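Local coordinates for esterase (Capnocytophaga ochracea, PDB 4W9R), which is of uncharacterised function but is probably an esterase, with an alpha/beta-hydrolase domain followed by a helical C-terminal part, at residues 232-236 / 265-270; 166-171 / 203-207; 53-57 / 225-230. All blocks are in the same frame, centred on the assembly; numbering follows the deposited sequence.

Contact 1 (232-236 / 265-270)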
loop_
_atom_site.group_PDB
_atom_site.type_symbol
_atom_site.label_atom_id
_atom_site.label_comp_id
_atom_site.label_asym_id
_atom_site.label_seq_id
_atom_site.Cartn_x
_atom_site.Cartn_y
_atom_site.Cartn_z
ATOM N N CYS B 232 -0.761 -1.942 14.674
ATOM C CA CYS B 232 -1.863 -1.578 15.557
ATOM C C CYS B 232 -2.795 -2.762 15.808
ATOM O O CYS B 232 -3.220 -3.004 16.938
ATOM C CB CYS B 232 -2.646 -0.404 14.968
ATOM S SG CYS B 232 -4.025 0.165 15.985
ATOM N N PHE B 233 -3.107 -3.493 14.743
ATOM C CA PHE B 233 -4.025 -4.625 14.815
ATOM C C PHE B 233 -3.311 -5.962 15.019
ATOM O O PHE B 233 -3.943 -7.016 14.977
ATOM C CB PHE B 233 -4.886 -4.679 13.555
ATOM C CG PHE B 233 -5.893 -3.570 13.469
ATOM C CD1 PHE B 233 -5.593 -2.393 12.803
ATOM C CD2 PHE B 233 -7.137 -3.700 14.065
ATOM C CE1 PHE B 233 -6.518 -1.369 12.727
ATOM C CE2 PHE B 233 -8.065 -2.678 13.994
ATOM C CZ PHE B 233 -7.756 -1.512 13.323
ATOM N N ASP B 234 -1.998 -5.907 15.221
ATOM C CA ASP B 234 -1.148 -7.099 15.287
ATOM C C ASP B 234 -1.641 -8.187 16.246
ATOM O O ASP B 234 -1.448 -9.377 15.990
ATOM C CB ASP B 234 0.276 -6.694 15.675
ATOM C CG ASP B 234 1.243 -7.859 15.637
ATOM O OD1 ASP B 234 1.656 -8.251 14.524
ATOM O OD2 ASP B 234 1.593 -8.380 16.717
ATOM N N ILE B 235 -2.273 -7.783 17.343
ATOM C CA ILE B 235 -2.766 -8.734 18.337
ATOM C C ILE B 235 -3.851 -9.654 17.759
ATOM O O ILE B 235 -4.090 -10.747 18.273
ATOM C CB ILE B 235 -3.318 -8.000 19.586
ATOM C CG1 ILE B 235 -3.530 -8.974 20.748
ATOM C CG2 ILE B 235 -4.602 -7.253 19.257
ATOM C CD1 ILE B 235 -2.272 -9.701 21.174
ATOM N N TYR B 236 -4.487 -9.213 16.678
ATOM C CA TYR B 236 -5.569 -9.969 16.053
ATOM C C TYR B 236 -5.037 -11.146 15.240
ATOM O O TYR B 236 -5.770 -12.092 14.956
ATOM C CB TYR B 236 -6.406 -9.049 15.160
ATOM C CG TYR B 236 -7.707 -9.646 14.666
ATOM C CD1 TYR B 236 -7.765 -10.340 13.464
ATOM C CD2 TYR B 236 -8.882 -9.495 15.391
ATOM C CE1 TYR B 236 -8.953 -10.882 13.006
ATOM C CE2 TYR B 236 -10.075 -10.029 14.939
ATOM C CZ TYR B 236 -10.106 -10.722 13.747
ATOM O OH TYR B 236 -11.290 -11.255 13.295
ATOM N N THR B 265 -6.967 -9.507 25.270
ATOM C CA THR B 265 -6.210 -8.349 24.812
ATOM C C THR B 265 -6.792 -7.812 23.507
ATOM O O THR B 265 -6.836 -6.601 23.286
ATOM C CB THR B 265 -4.721 -8.695 24.611
ATOM O OG1 THR B 265 -4.171 -9.167 25.848
ATOM C CG2 THR B 265 -3.941 -7.474 24.150
ATOM N N ILE B 266 -7.243 -8.724 22.648
ATOM C CA ILE B 266 -7.906 -8.343 21.408
ATOM C C ILE B 266 -9.137 -7.492 21.704
ATOM O O ILE B 266 -9.350 -6.456 21.077
ATOM C CB ILE B 266 -8.318 -9.579 20.578
ATOM C CG1 ILE B 266 -7.082 -10.302 20.044
ATOM C CG2 ILE B 266 -9.214 -9.175 19.418
ATOM C CD1 ILE B 266 -7.404 -11.549 19.249
ATOM N N TYR B 267 -9.935 -7.921 22.677
ATOM C CA TYR B 267 -11.141 -7.183 23.037
ATOM C C TYR B 267 -10.813 -5.840 23.681
ATOM O O TYR B 267 -11.519 -4.856 23.469
ATOM C CB TYR B 267 -12.020 -8.005 23.980
ATOM C CG TYR B 267 -13.258 -7.263 24.430
ATOM C CD1 TYR B 267 -14.323 -7.063 23.563
ATOM C CD2 TYR B 267 -13.361 -6.758 25.720
ATOM C CE1 TYR B 267 -15.457 -6.382 23.965
ATOM C CE2 TYR B 267 -14.492 -6.075 26.133
ATOM C CZ TYR B 267 -15.537 -5.890 25.251
ATOM O OH TYR B 267 -16.665 -5.213 25.653
ATOM N N LYS B 268 -9.744 -5.801 24.467
ATOM C CA LYS B 268 -9.359 -4.575 25.154
ATOM C C LYS B 268 -8.849 -3.518 24.174
ATOM O O LYS B 268 -9.282 -2.366 24.210
ATOM C CB LYS B 268 -8.296 -4.866 26.217
ATOM C CG LYS B 268 -7.953 -3.667 27.089
ATOM C CD LYS B 268 -7.049 -4.059 28.246
ATOM C CE LYS B 268 -6.824 -2.886 29.190
ATOM N NZ LYS B 268 -6.002 -3.267 30.372
ATOM N N GLN B 269 -7.919 -3.912 23.308
ATOM C CA GLN B 269 -7.332 -2.985 22.346
ATOM C C GLN B 269 -8.235 -2.696 21.147
ATOM O O GLN B 269 -8.423 -1.538 20.770
ATOM C CB GLN B 269 -5.991 -3.526 21.847
ATOM C CG GLN B 269 -5.002 -3.867 22.947
ATOM C CD GLN B 269 -3.642 -4.254 22.401
ATOM O OE1 GLN B 269 -3.457 -4.367 21.189
ATOM N NE2 GLN B 269 -2.682 -4.458 23.294
ATOM N N LEU B 270 -8.780 -3.747 20.542
ATOM C CA LEU B 270 -9.538 -3.600 19.299
ATOM C C LEU B 270 -11.042 -3.426 19.508
ATOM O O LEU B 270 -11.771 -3.119 18.565
ATOM C CB LEU B 270 -9.283 -4.802 18.383
ATOM C CG LEU B 270 -8.062 -4.760 17.460
ATOM C CD1 LEU B 270 -6.776 -4.473 18.218
ATOM C CD2 LEU B 270 -7.947 -6.070 16.698
#
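Ile235 and Leu270 lead the apolar part of this contact, each reaching into the other segment. Ile235 splits its two branches between different partners. With CG1 anti to the backbone N (chi1 -167°), that arm reaches across to helix 255-270, where its CG1 lies 3.7 Å from Thr265 CG2 and 3.9 Å from Ile266 CG1. The other branch, CG2, meets Leu270 CD1 at 3.7 Å and the amide oxygen of Gln269. Leu270 forks in turn: its CD2 comes to the edge of the Phe233 ring, 3.6 Å from CD2 of that ring, and also touches Tyr236 CB at 3.7 Å. Branched aliphatic residues suit this place because each offers two carbon branches to different neighbours. Pro64 and Met63 pack on Phe233 from a loop elsewhere in the chain. Segment 232-236 is the turn that leaves helix 217-232, the last helix of the alpha/beta-hydrolase fold, so the contact seats the first long helix of the C-terminal region against that domain.

No hydrogen bond joins the two segments directly; the polar interactions are local or involve lysines nearby. Tyr236 N bonds to Phe233 O at 2.8 Å, tightening the turn. Thr265 turns its methyl to Ile235 while OG1 bonds to Asn261 O in its own helix. Lys262 reaches Ile235 O, and Lys274 both bonds to Tyr236 O and makes a cation-pi contact with the Tyr236 ring.

Contact 2 (166-171 / 203-207)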
loop_
_atom_site.group_PDB
_atom_site.type_symbol
_atom_site.label_atom_id
_atom_site.label_comp_id
_atom_site.label_asym_id
_atom_site.label_seq_id
_atom_site.Cartn_x
_atom_site.Cartn_y
_atom_site.Cartn_z
ATOM N N GLY B 166 -0.040 9.651 29.362
ATOM C CA GLY B 166 -0.714 8.437 28.946
ATOM C C GLY B 166 -2.215 8.594 28.803
ATOM O O GLY B 166 -2.755 9.694 28.909
ATOM N N VAL B 167 -2.886 7.474 28.559
ATOM C CA VAL B 167 -4.327 7.452 28.357
ATOM C C VAL B 167 -4.957 6.390 29.260
ATOM O O VAL B 167 -4.255 5.508 29.754
ATOM C CB VAL B 167 -4.674 7.170 26.879
ATOM C CG1 VAL B 167 -4.261 8.345 26.006
ATOM C CG2 VAL B 167 -4.005 5.889 26.416
ATOM N N PRO B 168 -6.278 6.482 29.498
ATOM C CA PRO B 168 -6.952 5.474 30.327
ATOM C C PRO B 168 -6.778 4.035 29.834
ATOM O O PRO B 168 -6.570 3.150 30.662
ATOM C CB PRO B 168 -8.432 5.895 30.262
ATOM C CG PRO B 168 -8.518 6.920 29.166
ATOM C CD PRO B 168 -7.187 7.585 29.149
ATOM N N ASN B 169 -6.853 3.796 28.527
ATOM C CA ASN B 169 -6.712 2.431 28.028
ATOM C C ASN B 169 -5.500 2.219 27.122
ATOM O O ASN B 169 -4.488 1.665 27.553
ATOM C CB ASN B 169 -7.981 2.019 27.277
ATOM C CG ASN B 169 -7.912 0.599 26.744
ATOM O OD1 ASN B 169 -7.203 -0.248 27.289
ATOM N ND2 ASN B 169 -8.651 0.332 25.674
ATOM N N ARG B 170 -5.592 2.673 25.876
ATOM C CA ARG B 170 -4.496 2.487 24.931
ATOM C C ARG B 170 -4.435 3.596 23.887
ATOM O O ARG B 170 -5.465 4.085 23.421
ATOM C CB ARG B 170 -4.621 1.126 24.239
ATOM C CG ARG B 170 -3.527 0.830 23.218
ATOM C CD ARG B 170 -3.635 -0.592 22.702
ATOM N NE ARG B 170 -2.628 -0.904 21.691
ATOM C CZ ARG B 170 -2.875 -0.974 20.387
ATOM N NH1 ARG B 170 -4.100 -0.754 19.928
ATOM N NH2 ARG B 170 -1.899 -1.268 19.540
ATOM N N LEU B 171 -3.217 3.978 23.517
ATOM C CA LEU B 171 -3.009 4.928 22.435
ATOM C C LEU B 171 -1.944 4.417 21.476
ATOM O O LEU B 171 -0.790 4.223 21.861
ATOM C CB LEU B 171 -2.608 6.298 22.980
ATOM C CG LEU B 171 -2.205 7.318 21.913
ATOM C CD1 LEU B 171 -3.340 7.544 20.920
ATOM C CD2 LEU B 171 -1.775 8.626 22.553
ATOM N N GLU B 203 3.350 3.763 29.614
ATOM C CA GLU B 203 3.175 2.370 29.203
ATOM C C GLU B 203 1.878 2.126 28.429
ATOM O O GLU B 203 1.776 1.163 27.669
ATOM C CB GLU B 203 3.232 1.451 30.430
ATOM C CG GLU B 203 2.196 1.757 31.504
ATOM C CD GLU B 203 0.903 0.984 31.315
ATOM O OE1 GLU B 203 0.899 0.012 30.529
ATOM O OE2 GLU B 203 -0.108 1.347 31.951
ATOM N N SER B 204 0.893 3.000 28.617
ATOM C CA SER B 204 -0.391 2.859 27.935
ATOM C C SER B 204 -0.302 3.285 26.472
ATOM O O SER B 204 -1.246 3.099 25.702
ATOM C CB SER B 204 -1.469 3.680 28.645
ATOM O OG SER B 204 -1.193 5.068 28.558
ATOM N N VAL B 205 0.835 3.859 26.096
ATOM C CA VAL B 205 1.019 4.375 24.748
ATOM C C VAL B 205 2.003 3.537 23.939
ATOM O O VAL B 205 3.113 3.259 24.387
ATOM C CB VAL B 205 1.513 5.834 24.777
ATOM C CG1 VAL B 205 1.805 6.331 23.371
ATOM C CG2 VAL B 205 0.492 6.724 25.466
ATOM N N GLU B 206 1.582 3.133 22.744
ATOM C CA GLU B 206 2.473 2.470 21.803
ATOM C C GLU B 206 2.899 3.473 20.736
ATOM O O GLU B 206 2.090 3.900 19.912
ATOM C CB GLU B 206 1.791 1.256 21.173
ATOM C CG GLU B 206 2.677 0.452 20.236
ATOM C CD GLU B 206 1.991 -0.801 19.726
ATOM O OE1 GLU B 206 0.942 -1.178 20.294
ATOM O OE2 GLU B 206 2.498 -1.410 18.760
ATOM N N TYR B 207 4.175 3.847 20.762
ATOM C CA TYR B 207 4.687 4.918 19.913
ATOM C C TYR B 207 5.565 4.388 18.784
ATOM O O TYR B 207 6.490 3.611 19.017
ATOM C CB TYR B 207 5.475 5.922 20.761
ATOM C CG TYR B 207 6.066 7.081 19.988
ATOM C CD1 TYR B 207 7.304 6.969 19.365
ATOM C CD2 TYR B 207 5.397 8.294 19.897
ATOM C CE1 TYR B 207 7.847 8.022 18.659
ATOM C CE2 TYR B 207 5.937 9.357 19.198
ATOM C CZ TYR B 207 7.163 9.215 18.583
ATOM O OH TYR B 207 7.709 10.266 17.886
#
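Leu171 and Val205 form a parallel bridge with their CA atoms 4.7 Å apart, where strand 171-180 first meets strand 205-213. The pairing opens the last two strands of the alpha/beta-hydrolase sheet, joined by a beta-alpha-beta crossover through helix 183-196. As expected in parallel pairing, Leu171 spans Val205: its N bonds to Ser204 O at 3.1 Å, while its O receives Glu206 N at 2.8 Å. On the same face of the sheet, Leu171 CB and Val205 CG2 lie side by side, and Leu163 of helix 156-165 packs on Val205. Gly166, just after that helix, has a positive phi of 87° that a residue with a side chain would seldom adopt, and a CB there would face Ser204 OG.

Arg170 and Glu206 lie side by side, pointing the same way. Arg170 is extended from CG to NE, which carries its NH2 to Glu206 OE1 in a 2.9 Å salt bridge. OE1 lies close to the guanidinium plane, but NH2 sits above the carboxylate plane, the two groups being turned 61° apart. A leucine in place of Arg170 would probably leave Glu206 OE1 without its charged mate, and Cys232 O without its weak bond to NH2.

A small hydroxyl suits the bend before the strand: Ser204 OG bonds with His202 ND1 and accepts Val167 N at 2.9 Å in an almost linear bond (172°).

Contact 3 (53-57 / 225-230)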
loop_
_atom_site.group_PDB
_atom_site.type_symbol
_atom_site.label_atom_id
_atom_site.label_comp_id
_atom_site.label_asym_id
_atom_site.label_seq_id
_atom_site.Cartn_x
_atom_site.Cartn_y
_atom_site.Cartn_z
HETATM N N MSE B 53 -6.385 -1.684 1.785
HETATM C CA MSE B 53 -5.444 -2.358 2.673
HETATM C C MSE B 53 -6.116 -2.981 3.901
HETATM O O MSE B 53 -5.635 -3.986 4.420
HETATM C CB MSE B 53 -4.335 -1.394 3.109
HETATM C CG MSE B 53 -3.363 -1.035 1.984
HETATM SE SE MSE B 53 -1.836 0.049 2.548
HETATM C CE MSE B 53 -1.306 0.778 0.818
ATOM N N VAL B 54 -7.226 -2.408 4.362
ATOM C CA VAL B 54 -7.929 -3.005 5.499
ATOM C C VAL B 54 -8.716 -4.232 5.040
ATOM O O VAL B 54 -8.941 -5.158 5.818
ATOM C CB VAL B 54 -8.880 -2.004 6.210
ATOM C CG1 VAL B 54 -8.096 -0.818 6.758
ATOM C CG2 VAL B 54 -9.988 -1.538 5.283
ATOM N N ARG B 55 -9.120 -4.242 3.774
ATOM C CA ARG B 55 -9.759 -5.414 3.187
ATOM C C ARG B 55 -8.722 -6.505 2.961
ATOM O O ARG B 55 -8.990 -7.690 3.154
ATOM C CB ARG B 55 -10.448 -5.059 1.870
ATOM C CG ARG B 55 -11.640 -4.137 2.023
ATOM C CD ARG B 55 -12.198 -3.723 0.669
ATOM N NE ARG B 55 -12.496 -4.875 -0.176
ATOM C CZ ARG B 55 -13.644 -5.545 -0.148
ATOM N NH1 ARG B 55 -14.608 -5.179 0.685
ATOM N NH2 ARG B 55 -13.827 -6.581 -0.955
ATOM N N TYR B 56 -7.535 -6.079 2.545
ATOM C CA TYR B 56 -6.401 -6.965 2.325
ATOM C C TYR B 56 -6.041 -7.718 3.603
ATOM O O TYR B 56 -5.980 -8.947 3.614
ATOM C CB TYR B 56 -5.212 -6.146 1.816
ATOM C CG TYR B 56 -3.897 -6.883 1.695
ATOM C CD1 TYR B 56 -3.564 -7.567 0.532
ATOM C CD2 TYR B 56 -2.968 -6.855 2.727
ATOM C CE1 TYR B 56 -2.353 -8.221 0.413
ATOM C CE2 TYR B 56 -1.758 -7.508 2.618
ATOM C CZ TYR B 56 -1.454 -8.188 1.460
ATOM O OH TYR B 56 -0.247 -8.836 1.354
ATOM N N TYR B 57 -5.815 -6.972 4.679
ATOM C CA TYR B 57 -5.472 -7.559 5.968
ATOM C C TYR B 57 -6.597 -8.428 6.521
ATOM O O TYR B 57 -6.346 -9.423 7.201
ATOM C CB TYR B 57 -5.121 -6.462 6.972
ATOM C CG TYR B 57 -3.744 -5.870 6.777
ATOM C CD1 TYR B 57 -2.651 -6.683 6.507
ATOM C CD2 TYR B 57 -3.536 -4.498 6.859
ATOM C CE1 TYR B 57 -1.388 -6.148 6.330
ATOM C CE2 TYR B 57 -2.276 -3.953 6.682
ATOM C CZ TYR B 57 -1.206 -4.784 6.418
ATOM O OH TYR B 57 0.050 -4.251 6.241
ATOM N N ILE B 225 0.837 3.580 5.862
ATOM C CA ILE B 225 -0.470 2.987 6.123
ATOM C C ILE B 225 -0.348 1.488 6.355
ATOM O O ILE B 225 -0.938 0.943 7.288
ATOM C CB ILE B 225 -1.447 3.237 4.961
ATOM C CG1 ILE B 225 -1.613 4.736 4.718
ATOM C CG2 ILE B 225 -2.795 2.591 5.242
ATOM C CD1 ILE B 225 -2.486 5.069 3.532
ATOM N N ALA B 226 0.431 0.828 5.502
ATOM C CA ALA B 226 0.626 -0.614 5.593
ATOM C C ALA B 226 1.240 -1.009 6.932
ATOM O O ALA B 226 0.784 -1.949 7.581
ATOM C CB ALA B 226 1.498 -1.100 4.448
ATOM N N GLN B 227 2.271 -0.277 7.344
ATOM C CA GLN B 227 2.944 -0.547 8.607
ATOM C C GLN B 227 2.048 -0.250 9.805
ATOM O O GLN B 227 1.969 -1.048 10.738
ATOM C CB GLN B 227 4.234 0.268 8.710
ATOM C CG GLN B 227 5.329 -0.186 7.762
ATOM C CD GLN B 227 6.628 0.566 7.968
ATOM O OE1 GLN B 227 6.742 1.402 8.867
ATOM N NE2 GLN B 227 7.619 0.271 7.135
ATOM N N ALA B 228 1.376 0.898 9.771
ATOM C CA ALA B 228 0.547 1.339 10.889
ATOM C C ALA B 228 -0.578 0.351 11.178
ATOM O O ALA B 228 -0.787 -0.042 12.325
ATOM C CB ALA B 228 -0.019 2.721 10.614
ATOM N N LEU B 229 -1.294 -0.049 10.133
ATOM C CA LEU B 229 -2.371 -1.025 10.271
ATOM C C LEU B 229 -1.846 -2.371 10.754
ATOM O O LEU B 229 -2.496 -3.053 11.545
ATOM C CB LEU B 229 -3.106 -1.205 8.943
ATOM C CG LEU B 229 -3.883 0.000 8.418
ATOM C CD1 LEU B 229 -4.441 -0.302 7.040
ATOM C CD2 LEU B 229 -4.996 0.381 9.383
ATOM N N ASP B 230 -0.666 -2.745 10.271
ATOM C CA ASP B 230 -0.060 -4.022 10.623
ATOM C C ASP B 230 0.233 -4.114 12.116
ATOM O O ASP B 230 -0.097 -5.108 12.761
ATOM C CB ASP B 230 1.229 -4.237 9.830
ATOM C CG ASP B 230 1.894 -5.562 10.149
ATOM O OD1 ASP B 230 1.196 -6.598 10.126
ATOM O OD2 ASP B 230 3.114 -5.566 10.427
#
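The carbonyl oxygen Ala226 O accepts two hydrogen bonds, from Tyr57 OH of helix 43-59 at 2.8 Å and, within its own helix, from Asp230 N at 3.2 Å. The donors reach it from opposite faces of the carbonyl plane. The phenol comes in well off the C=O direction (119°), so it can share the oxygen without breaking the helical bond. A tyrosine suits this place because its long, rigid ring spans the gap between helices whose segment axes approach to 10.7 Å, and its hydroxyl supplies a proton. With CG anti to the carbonyl carbon (chi1 -77°), the ring is directed across to helix 217-232, where its CE2 rests 3.7 Å from Leu229 CB.

Apolar packing fills the remainder. Leu229 pushes CD1 towards helix 43-59, meeting Val54 CG1 at 3.7 Å and lying beside Met53 CB. Met53, built as selenomethionine, extends beyond CG and carries SE across to Ile225 CG2 at 3.8 Å and to Ala226 CB at 4.0 Å. The long unbranched side chain gives this reach, selenium replacing the methionine sulfur, and the small Ala226 lets both SE and the tyrosine hydroxyl come close.

Asp230 OD1 forms a salt bridge with Lys237; an acetate, probably from the crystallisation liquor, lies about 3 Å from the side chain. Met53 of the second subunit packs on Met53, and Ala219 of the second subunit on Tyr57, placing the pair at the dimer interface. Two helices crossing at -46° beside the central sheet, with Ile225 touching strand 143-149, are the layered helix packing of an alpha/beta hydrolase.

Overall arrangement
Contacts 3 and 1 follow one another along helix 217-232, which carries residues 225-230 and ends in 232-236; their centres are 14 Å apart. Contact 2 lies beside contact 1, with centres 13 Å apart, and the two touch: Asn169 ND2 probably bonds to Lys268 O at 3.1 Å, and the Arg170 guanidinium packs by Gln269 OE1. Contact 2 thus ties the edge of the sheet to the helix that leaves the domain. Contacts 2 and 3 do not meet, their nearest atoms being about 7 Å apart. The acetate near Asp230 in contact 3 probably comes from the crystallisation liquor, and no catalytic site is identified in these contacts.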